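Local coordinates for phosphodiesterase MJ0936 (Methanocaldococcus jannaschii, PDB 2AHD), which belongs to the calcineurin-like phosphoesterase superfamily, being a compact archaeal phosphodiesterase built on two mixed beta sheets with helices packed against them, at residues D11-I16 / S39-K44; S7-H12 / G138-Y143. All coordinates share one frame; numbering follows the deposited sequence.

Contact 1 (D11-I16 / S39-K44); sequences DHLPNI and SLFVIK
Asp11 and Ser39 join two loops at the C-terminal ends of neighbouring parallel strands, 3-6 and 30-33, the strands of a beta-alpha-beta unit whose connecting helix is 13-24. The polar part of the contact is a two-point grip on the Asp11 carboxylate. Ser39 N donates to OD1 of Asp11 at 2.9 Å, reaching the syn lone pair with an N-H...O angle of 149°. The second bond runs from Ser39 OG to Asp11 OD2 at 2.7 Å, again on the syn side but 29° out of the carboxylate plane. Ser39 can offer both donors together because its OG sits beside its own backbone N and anti to the carbonyl carbon (chi1 -69°). The pair of bonds fixes the rotation of the carboxylate. Asp11 is tied to the same loop a second time by backbone hydrogen bonding to Phe37.

Apolar groups flank this grip. The tip of Phe41 comes obliquely onto the aspartate, with CZ 3.7 Å from Asp11 CG, and the same ring meets Leu13, whose CD1 lies 4.2 Å from Phe41 CE1. Deeper in, Ile16 and Val42 cross at about a right angle, Ile16 CD1 standing 3.7 Å from Val42 CG1. This last pair is buried, whereas Phe41 lies at the exposed margin; Leu13 and Ile16 also touch Glu45 as the second segment runs into helix 43-46. A carboxylate held by a serine N-H and hydroxyl beside a small aliphatic contact thus links the two beta-to-helix loops, an arrangement belonging to the parallel, alternating beta-alpha half of the calcineurin-like fold.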
ATOM      1  N   ASP A  11      12.996  -2.309   4.362  1.00 56.80           N
ATOM      2  CA  ASP A  11      13.673  -2.133   5.641  1.00 56.65           C
ATOM      3  C   ASP A  11      14.176  -0.733   6.012  1.00 57.03           C
ATOM      4  O   ASP A  11      14.823  -0.561   7.058  1.00 56.56           O
ATOM      5  CB  ASP A  11      14.832  -3.117   5.710  1.00 55.70           C
ATOM      6  CG  ASP A  11      14.376  -4.544   5.593  1.00 55.13           C
ATOM      7  OD1 ASP A  11      13.161  -4.788   5.723  1.00 55.85           O
ATOM      8  OD2 ASP A  11      15.228  -5.426   5.388  1.00 55.46           O
ATOM      9  N   HIS A  12      13.874   0.259   5.177  1.00 55.74           N
ATOM     10  CA  HIS A  12      14.314   1.620   5.444  1.00 55.78           C
ATOM     11  C   HIS A  12      13.576   2.188   6.639  1.00 56.89           C
ATOM     12  O   HIS A  12      12.634   2.966   6.486  1.00 57.57           O
ATOM     13  CB  HIS A  12      14.063   2.482   4.221  1.00 55.26           C
ATOM     14  CG  HIS A  12      14.775   3.793   4.254  1.00 54.67           C
ATOM     15  ND1 HIS A  12      15.340   4.360   3.134  1.00 54.91           N
ATOM     16  CD2 HIS A  12      14.999   4.656   5.267  1.00 54.79           C
ATOM     17  CE1 HIS A  12      15.884   5.517   3.457  1.00 54.89           C
ATOM     18  NE2 HIS A  12      15.690   5.720   4.747  1.00 54.60           N
ATOM     19  N   LEU A  13      14.014   1.821   7.838  1.00 57.24           N
ATOM     20  CA  LEU A  13      13.337   2.271   9.047  1.00 58.33           C
ATOM     21  C   LEU A  13      12.987   3.757   9.135  1.00 58.47           C
ATOM     22  O   LEU A  13      11.861   4.107   9.460  1.00 58.09           O
ATOM     23  CB  LEU A  13      14.126   1.826  10.271  1.00 58.04           C
ATOM     24  CG  LEU A  13      14.006   0.310  10.462  1.00 57.68           C
ATOM     25  CD1 LEU A  13      14.767  -0.130  11.692  1.00 57.34           C
ATOM     26  CD2 LEU A  13      12.537  -0.067  10.586  1.00 56.73           C
ATOM     27  N   PRO A  14      13.943   4.646   8.845  1.00 58.84           N
ATOM     28  CA  PRO A  14      13.697   6.086   8.896  1.00 58.44           C
ATOM     29  C   PRO A  14      12.461   6.468   8.115  1.00 59.42           C
ATOM     30  O   PRO A  14      11.508   7.000   8.663  1.00 60.89           O
ATOM     31  CB  PRO A  14      14.946   6.662   8.272  1.00 57.56           C
ATOM     32  CG  PRO A  14      15.984   5.727   8.727  1.00 57.20           C
ATOM     33  CD  PRO A  14      15.349   4.377   8.510  1.00 59.48           C
ATOM     34  N   ASN A  15      12.479   6.195   6.822  1.00 60.41           N
ATOM     35  CA  ASN A  15      11.348   6.529   5.971  1.00 61.89           C
ATOM     36  C   ASN A  15      10.057   5.836   6.398  1.00 63.46           C
ATOM     37  O   ASN A  15       8.957   6.346   6.164  1.00 62.72           O
ATOM     38  CB  ASN A  15      11.692   6.206   4.520  1.00 59.86           C
ATOM     39  CG  ASN A  15      12.615   7.234   3.916  1.00 58.88           C
ATOM     40  OD1 ASN A  15      13.255   7.993   4.636  1.00 58.52           O
ATOM     41  ND2 ASN A  15      12.693   7.269   2.589  1.00 58.35           N
ATOM     42  N   ILE A  16      10.188   4.674   7.028  1.00 65.23           N
ATOM     43  CA  ILE A  16       9.015   3.939   7.493  1.00 67.10           C
ATOM     44  C   ILE A  16       8.354   4.731   8.619  1.00 67.89           C
ATOM     45  O   ILE A  16       7.137   4.915   8.637  1.00 68.36           O
ATOM     46  CB  ILE A  16       9.408   2.528   8.004  1.00 66.83           C
ATOM     47  CG1 ILE A  16       9.800   1.635   6.819  1.00 66.22           C
ATOM     48  CG2 ILE A  16       8.255   1.922   8.794  1.00 67.31           C
ATOM     49  CD1 ILE A  16      10.370   0.281   7.202  1.00 64.64           C
ATOM     50  N   SER A  39      11.732  -7.353   5.726  1.00 62.04           N
ATOM     51  CA  SER A  39      12.165  -8.015   6.947  1.00 61.43           C
ATOM     52  C   SER A  39      11.149  -7.948   8.071  1.00 62.66           C
ATOM     53  O   SER A  39      10.422  -6.968   8.201  1.00 63.76           O
ATOM     54  CB  SER A  39      13.487  -7.422   7.420  1.00 59.87           C
ATOM     55  OG  SER A  39      14.541  -7.763   6.547  1.00 58.71           O
ATOM     56  N   LEU A  40      11.121  -8.993   8.895  1.00 63.68           N
ATOM     57  CA  LEU A  40      10.197  -9.086  10.021  1.00 64.04           C
ATOM     58  C   LEU A  40      10.243  -7.909  10.968  1.00 63.85           C
ATOM     59  O   LEU A  40       9.196  -7.394  11.357  1.00 63.69           O
ATOM     60  CB  LEU A  40      10.452 -10.366  10.822  1.00 64.52           C
ATOM     61  CG  LEU A  40       9.461 -11.512  10.598  1.00 64.34           C
ATOM     62  CD1 LEU A  40       9.940 -12.789  11.269  1.00 62.45           C
ATOM     63  CD2 LEU A  40       8.110 -11.082  11.130  1.00 64.16           C
ATOM     64  N   PHE A  41      11.444  -7.479  11.342  1.00 63.66           N
ATOM     65  CA  PHE A  41      11.562  -6.371  12.280  1.00 63.76           C
ATOM     66  C   PHE A  41      10.803  -5.138  11.836  1.00 65.11           C
ATOM     67  O   PHE A  41      10.543  -4.242  12.632  1.00 65.13           O
ATOM     68  CB  PHE A  41      13.041  -6.036  12.570  1.00 62.79           C
ATOM     69  CG  PHE A  41      13.840  -5.592  11.374  1.00 61.99           C
ATOM     70  CD1 PHE A  41      13.721  -4.305  10.875  1.00 61.64           C
ATOM     71  CD2 PHE A  41      14.738  -6.462  10.760  1.00 62.89           C
ATOM     72  CE1 PHE A  41      14.482  -3.887   9.787  1.00 61.96           C
ATOM     73  CE2 PHE A  41      15.503  -6.053   9.670  1.00 63.07           C
ATOM     74  CZ  PHE A  41      15.376  -4.764   9.183  1.00 61.38           C
ATOM     75  N   VAL A  42      10.422  -5.103  10.568  1.00 66.71           N
ATOM     76  CA  VAL A  42       9.686  -3.961  10.057  1.00 69.00           C
ATOM     77  C   VAL A  42       8.284  -3.881  10.659  1.00 70.54           C
ATOM     78  O   VAL A  42       7.782  -2.792  10.930  1.00 70.42           O
ATOM     79  CB  VAL A  42       9.559  -4.017   8.526  1.00 68.54           C
ATOM     80  CG1 VAL A  42       8.673  -2.872   8.041  1.00 68.80           C
ATOM     81  CG2 VAL A  42      10.939  -3.932   7.887  1.00 68.81           C
ATOM     82  N   ILE A  43       7.661  -5.034  10.876  1.00 71.45           N
ATOM     83  CA  ILE A  43       6.317  -5.075  11.427  1.00 72.82           C
ATOM     84  C   ILE A  43       6.212  -4.416  12.805  1.00 75.45           C
ATOM     85  O   ILE A  43       5.205  -3.777  13.114  1.00 75.43           O
ATOM     86  CB  ILE A  43       5.799  -6.530  11.522  1.00 71.21           C
ATOM     87  CG1 ILE A  43       5.854  -7.205  10.153  1.00 70.95           C
ATOM     88  CG2 ILE A  43       4.380  -6.548  12.034  1.00 70.08           C
ATOM     89  CD1 ILE A  43       5.066  -6.507   9.074  1.00 72.11           C
ATOM     90  N   LYS A  44       7.244  -4.555  13.634  1.00 77.59           N
ATOM     91  CA  LYS A  44       7.199  -3.970  14.971  1.00 79.34           C
ATOM     92  C   LYS A  44       7.125  -2.451  14.945  1.00 79.38           C
ATOM     93  O   LYS A  44       6.816  -1.814  15.946  1.00 79.71           O
ATOM     94  CB  LYS A  44       8.401  -4.421  15.808  1.00 81.00           C
ATOM     95  CG  LYS A  44       8.491  -5.950  16.059  1.00 83.84           C
ATOM     96  CD  LYS A  44       7.228  -6.580  16.724  1.00 83.78           C
ATOM     97  CE  LYS A  44       6.201  -7.080  15.689  1.00 83.01           C
ATOM     98  NZ  LYS A  44       5.087  -7.880  16.265  1.00 81.08           N
TER

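Contact 2 (S7-H12 / G138-Y143); sequences SDTHDH and GECCGY
Cys141 and His12 meet where the loop after strand 3-6 faces the loop after strand 133-136, beside the D-x-H signature of calcineurin-like phosphoesterases, here Asp8 and His10. Cys141 is turned into the first loop. Its SG lies between its own backbone N and carbonyl carbon (chi1 57°), and from there it reaches the edge of the His10 ring, 3.6 Å from CD2 of His10 and near the ring plane. The same sulfur accepts a hydrogen bond from Tyr143 N at 3.5 Å, with an N-H...S angle of 166°, which leaves the sulfur between a backbone N-H of its own loop and the histidine edge of the other.

His12 closes the type I' turn that begins at Thr9, and its CB packs 3.9 Å from Cys141 CB. Farther out, its imidazole runs beside the Tyr143 ring: the planes are inclined at 30° and the centroids lie 5.3 Å apart, but the rings are slid so far that they barely overlap. Tyr143 also turns its edge to the first loop, where His10 O lies in the ring plane near CE2. The His10 ring also meets that of His122, the two planes nearly parallel.

The buried backbone supplies the polar join. Cys140 N donates to Ser7 O at 3.2 Å, nearly along the C=O axis, and shares its hydrogen weakly with Asp8 O.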
ATOM      1  N   SER A   7       4.298   1.405  -0.253  1.00 54.31           N
ATOM      2  CA  SER A   7       4.791   0.200  -0.929  1.00 52.83           C
ATOM      3  C   SER A   7       6.315   0.155  -0.963  1.00 53.15           C
ATOM      4  O   SER A   7       6.974   1.181  -0.834  1.00 52.68           O
ATOM      5  CB  SER A   7       4.236   0.151  -2.362  1.00 50.84           C
ATOM      6  OG  SER A   7       4.657  -1.005  -3.057  1.00 47.06           O
ATOM      7  N   ASP A   8       6.869  -1.040  -1.136  1.00 54.57           N
ATOM      8  CA  ASP A   8       8.320  -1.219  -1.210  1.00 55.63           C
ATOM      9  C   ASP A   8       9.060  -0.326  -0.221  1.00 55.45           C
ATOM     10  O   ASP A   8       9.609   0.699  -0.609  1.00 56.65           O
ATOM     11  CB  ASP A   8       8.833  -0.895  -2.618  1.00 54.89           C
ATOM     12  CG  ASP A   8       7.926  -1.411  -3.700  1.00 55.90           C
ATOM     13  OD1 ASP A   8       7.689  -2.624  -3.730  1.00 58.11           O
ATOM     14  OD2 ASP A   8       7.443  -0.602  -4.525  1.00 58.40           O
ATOM     15  N   THR A   9       9.081  -0.709   1.046  1.00 54.72           N
ATOM     16  CA  THR A   9       9.777   0.077   2.049  1.00 55.38           C
ATOM     17  C   THR A   9      11.211  -0.429   2.217  1.00 56.27           C
ATOM     18  O   THR A   9      12.102   0.311   2.638  1.00 56.44           O
ATOM     19  CB  THR A   9       9.059   0.005   3.380  1.00 55.26           C
ATOM     20  OG1 THR A   9       8.759  -1.365   3.678  1.00 55.41           O
ATOM     21  CG2 THR A   9       7.791   0.822   3.328  1.00 54.26           C
ATOM     22  N   HIS A  10      11.422  -1.700   1.894  1.00 56.22           N
ATOM     23  CA  HIS A  10      12.737  -2.328   1.966  1.00 55.05           C
ATOM     24  C   HIS A  10      13.576  -2.037   3.199  1.00 55.33           C
ATOM     25  O   HIS A  10      14.712  -1.582   3.104  1.00 55.44           O
ATOM     26  CB  HIS A  10      13.511  -1.971   0.713  1.00 56.09           C
ATOM     27  CG  HIS A  10      12.820  -2.390  -0.545  1.00 57.61           C
ATOM     28  ND1 HIS A  10      12.818  -3.692  -0.990  1.00 58.87           N
ATOM     29  CD2 HIS A  10      12.027  -1.699  -1.399  1.00 60.10           C
ATOM     30  CE1 HIS A  10      12.050  -3.789  -2.063  1.00 60.48           C
ATOM     31  NE2 HIS A  10      11.556  -2.594  -2.330  1.00 61.47           N
ATOM     32  N   ASP A  11      12.996  -2.309   4.362  1.00 56.80           N
ATOM     33  CA  ASP A  11      13.673  -2.133   5.641  1.00 56.65           C
ATOM     34  C   ASP A  11      14.176  -0.733   6.012  1.00 57.03           C
ATOM     35  O   ASP A  11      14.823  -0.561   7.058  1.00 56.56           O
ATOM     36  CB  ASP A  11      14.832  -3.117   5.710  1.00 55.70           C
ATOM     37  CG  ASP A  11      14.376  -4.544   5.593  1.00 55.13           C
ATOM     38  OD1 ASP A  11      13.161  -4.788   5.723  1.00 55.85           O
ATOM     39  OD2 ASP A  11      15.228  -5.426   5.388  1.00 55.46           O
ATOM     40  N   HIS A  12      13.874   0.259   5.177  1.00 55.74           N
ATOM     41  CA  HIS A  12      14.314   1.620   5.444  1.00 55.78           C
ATOM     42  C   HIS A  12      13.576   2.188   6.639  1.00 56.89           C
ATOM     43  O   HIS A  12      12.634   2.966   6.486  1.00 57.57           O
ATOM     44  CB  HIS A  12      14.063   2.482   4.221  1.00 55.26           C
ATOM     45  CG  HIS A  12      14.775   3.793   4.254  1.00 54.67           C
ATOM     46  ND1 HIS A  12      15.340   4.360   3.134  1.00 54.91           N
ATOM     47  CD2 HIS A  12      14.999   4.656   5.267  1.00 54.79           C
ATOM     48  CE1 HIS A  12      15.884   5.517   3.457  1.00 54.89           C
ATOM     49  NE2 HIS A  12      15.690   5.720   4.747  1.00 54.60           N
ATOM     50  N   GLY A 138       4.694   4.551  -5.367  1.00 56.06           N
ATOM     51  CA  GLY A 138       6.116   4.785  -5.509  1.00 55.75           C
ATOM     52  C   GLY A 138       6.820   4.054  -4.378  1.00 56.33           C
ATOM     53  O   GLY A 138       6.176   3.390  -3.574  1.00 56.95           O
ATOM     54  N   GLU A 139       8.139   4.188  -4.294  1.00 56.64           N
ATOM     55  CA  GLU A 139       8.918   3.504  -3.274  1.00 56.45           C
ATOM     56  C   GLU A 139       9.124   4.344  -2.034  1.00 57.52           C
ATOM     57  O   GLU A 139       9.603   5.472  -2.095  1.00 59.38           O
ATOM     58  CB  GLU A 139      10.271   3.109  -3.849  1.00 57.51           C
ATOM     59  CG  GLU A 139      10.960   4.246  -4.569  1.00 58.05           C
ATOM     60  CD  GLU A 139      12.389   3.948  -4.913  1.00 59.15           C
ATOM     61  OE1 GLU A 139      13.075   4.857  -5.414  1.00 58.80           O
ATOM     62  OE2 GLU A 139      12.830   2.813  -4.679  1.00 59.78           O
ATOM     63  N   CYS A 140       8.768   3.789  -0.891  1.00 57.35           N
ATOM     64  CA  CYS A 140       8.924   4.504   0.355  1.00 56.75           C
ATOM     65  C   CYS A 140      10.402   4.646   0.722  1.00 55.82           C
ATOM     66  O   CYS A 140      10.799   5.629   1.336  1.00 56.07           O
ATOM     67  CB  CYS A 140       8.159   3.772   1.449  1.00 57.43           C
ATOM     68  SG  CYS A 140       8.094   4.634   3.013  1.00 60.39           S
ATOM     69  N   CYS A 141      11.219   3.666   0.343  1.00 55.58           N
ATOM     70  CA  CYS A 141      12.658   3.709   0.633  1.00 54.44           C
ATOM     71  C   CYS A 141      13.338   4.724  -0.273  1.00 54.15           C
ATOM     72  O   CYS A 141      14.331   5.343   0.110  1.00 53.65           O
ATOM     73  CB  CYS A 141      13.292   2.342   0.414  1.00 52.38           C
ATOM     74  SG  CYS A 141      13.049   1.721  -1.237  1.00 52.80           S
ATOM     75  N   GLY A 142      12.791   4.882  -1.475  1.00 53.75           N
ATOM     76  CA  GLY A 142      13.328   5.825  -2.439  1.00 53.95           C
ATOM     77  C   GLY A 142      14.671   5.418  -2.990  1.00 54.99           C
ATOM     78  O   GLY A 142      15.302   6.191  -3.699  1.00 54.96           O
ATOM     79  N   TYR A 143      15.096   4.191  -2.681  1.00 56.89           N
ATOM     80  CA  TYR A 143      16.398   3.654  -3.101  1.00 55.71           C
ATOM     81  C   TYR A 143      16.728   3.690  -4.574  1.00 56.64           C
ATOM     82  O   TYR A 143      17.810   4.122  -4.964  1.00 57.30           O
ATOM     83  CB  TYR A 143      16.564   2.205  -2.647  1.00 53.71           C
ATOM     84  CG  TYR A 143      16.899   2.043  -1.197  1.00 52.87           C
ATOM     85  CD1 TYR A 143      17.815   2.876  -0.580  1.00 51.13           C
ATOM     86  CD2 TYR A 143      16.330   1.019  -0.448  1.00 54.46           C
ATOM     87  CE1 TYR A 143      18.166   2.697   0.757  1.00 53.33           C
ATOM     88  CE2 TYR A 143      16.671   0.827   0.895  1.00 54.63           C
ATOM     89  CZ  TYR A 143      17.592   1.672   1.492  1.00 54.41           C
ATOM     90  OH  TYR A 143      17.926   1.494   2.818  1.00 54.32           O
TER

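In the fold
Contacts 1 and 2 start from the same run of chain, sharing Asp11 and His12, and their centres lie 10 Å apart. Of the two shared residues, Asp11 brings its carboxylate to the 39-44 loop, while His12 faces the 138-143 loop. Two further contacts tie them together: a probable hydrogen bond of 2.8 Å from Asn15 ND2 in helix 13-24 to Cys140 O, and packing of Ile16 CG1 against Thr9 CB at 3.9 Å. Contact 2 includes the signature residues Asp8 and His10, grouped with Asp36, His97, His120 and His122; in relatives, equivalent residues line a metal site. The centre of contact 1 lies about 14 Å from the centre of the chain, against about 11 Å for contact 2.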